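Local coordinates for protein PLP-Dependent L-Arginine Hydroxylase MppP (Streptomyces wadayamensis, PDB 6C92) that hydroxylates L-arginine with the help of pyridoxal 5'-phosphate and belongs to the class I aminotransferase family, at residues G151-T156 and H181-A186. Residues are numbered along the deposited sequence; the frame is centred on the assembly and turned at random.
Sequences GCVFVT and HGTVLA
The Phe-154 ring overlaps the methyl of Ala-186 with its CD2 side, CD2 lying 3.5 Å from Ala-186 CB, on adjacent parallel strands of the large sheet of this aminotransferase fold. Helix 168-181 makes the crossover of this beta-alpha-beta unit, ending in a Schellman motif at Gly-182 before the chain enters the second strand. With Phe-154 CG anti to the backbone N (chi1 -168°), the ring lies beside Ala-186, whose carbonyl oxygen sits over one ring face, offset toward the rim. Cys-152 SG, two residues earlier on the same strand and the same face, also reaches this methyl, 3.9 Å from Ala-186 CB, and Leu-97 of helix 90-101 packs on both Phe-154 and Ala-186. A serine in place of Phe-154 would probably leave a gap beside the Ala-186 methyl and next to Met-94 and Leu-97, with a hydroxyl set among largely apolar side chains. On the other face of the sheet, Leu-185 extends CD1 to 3.6 Å from Val-153 O, and Leu-185 itself packs on helix 168-181. Thr-183 OG1 is buried here without a polar partner. The backbone ladder starts at Val-184 N, which approaches Gly-151 O from above the carbonyl plane. Val-184 O then accepts from Val-153 N, Val-153 O from Ala-186 N in a nearly straight bond (N-H...O 174°), and Ala-186 O from Val-155 N at 2.9 Å.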
# COMPACT_ATOMS: atom_id res chain seq x y z
N GLY B 151 9.29 22.45 10.92
CA GLY B 151 7.86 22.37 11.09
C GLY B 151 7.38 21.06 11.71
O GLY B 151 6.19 20.89 12.00
N CYS B 152 8.31 20.13 11.90
CA CYS B 152 7.96 18.81 12.42
C CYS B 152 9.21 18.22 13.05
O CYS B 152 10.30 18.40 12.53
CB CYS B 152 7.43 17.90 11.31
SG CYS B 152 7.12 16.19 11.76
N VAL B 153 9.03 17.58 14.21
CA VAL B 153 10.03 16.71 14.83
C VAL B 153 9.52 15.28 14.72
O VAL B 153 8.37 15.00 15.10
CB VAL B 153 10.26 17.10 16.30
CG1 VAL B 153 11.28 16.18 16.94
CG2 VAL B 153 10.70 18.52 16.41
N PHE B 154 10.34 14.38 14.16
CA PHE B 154 9.95 13.00 13.87
C PHE B 154 10.83 12.04 14.66
O PHE B 154 12.06 12.03 14.47
CB PHE B 154 10.04 12.70 12.37
CG PHE B 154 9.38 11.40 11.97
CD1 PHE B 154 9.93 10.18 12.34
CD2 PHE B 154 8.21 11.40 11.21
CE1 PHE B 154 9.31 8.98 11.98
CE2 PHE B 154 7.61 10.21 10.85
CZ PHE B 154 8.15 9.02 11.23
N VAL B 155 10.22 11.24 15.54
CA VAL B 155 10.92 10.30 16.42
C VAL B 155 10.37 8.90 16.19
O VAL B 155 9.17 8.66 16.27
CB VAL B 155 10.79 10.67 17.91
CG1 VAL B 155 11.54 9.64 18.83
CG2 VAL B 155 11.30 12.07 18.12
N THR B 156 11.28 7.97 15.91
CA THR B 156 10.99 6.54 15.89
C THR B 156 11.27 5.98 17.27
O THR B 156 12.40 6.09 17.76
CB THR B 156 11.88 5.87 14.85
OG1 THR B 156 11.79 6.60 13.62
CG2 THR B 156 11.50 4.40 14.66
N HIS B 181 6.06 25.91 20.27
CA HIS B 181 6.52 26.45 18.98
C HIS B 181 5.56 26.23 17.81
O HIS B 181 5.86 26.67 16.70
CB HIS B 181 7.87 25.84 18.60
CG HIS B 181 9.02 26.41 19.37
ND1 HIS B 181 9.32 26.00 20.65
CD2 HIS B 181 9.91 27.37 19.06
CE1 HIS B 181 10.37 26.67 21.09
NE2 HIS B 181 10.75 27.51 20.14
N GLY B 182 4.45 25.53 18.00
CA GLY B 182 3.57 25.27 16.88
C GLY B 182 4.02 24.17 15.93
O GLY B 182 3.49 24.07 14.82
N THR B 183 4.94 23.32 16.35
CA THR B 183 5.50 22.33 15.44
C THR B 183 4.81 20.97 15.66
O THR B 183 4.23 20.69 16.72
CB THR B 183 7.06 22.32 15.57
OG1 THR B 183 7.63 21.01 15.52
CG2 THR B 183 7.53 23.02 16.78
N VAL B 184 4.74 20.20 14.59
CA VAL B 184 4.14 18.86 14.61
C VAL B 184 5.13 17.88 15.24
O VAL B 184 6.28 17.79 14.81
CB VAL B 184 3.78 18.40 13.19
CG1 VAL B 184 3.18 16.97 13.21
CG2 VAL B 184 2.82 19.40 12.47
N LEU B 185 4.67 17.13 16.24
CA LEU B 185 5.43 16.00 16.78
C LEU B 185 4.89 14.73 16.12
O LEU B 185 3.71 14.43 16.24
CB LEU B 185 5.29 15.92 18.29
CG LEU B 185 6.05 14.78 19.00
CD1 LEU B 185 7.50 14.73 18.57
CD2 LEU B 185 5.93 14.97 20.52
N ALA B 186 5.76 14.01 15.40
CA ALA B 186 5.39 12.80 14.70
C ALA B 186 6.17 11.65 15.28
O ALA B 186 7.40 11.75 15.44
CB ALA B 186 5.68 12.88 13.19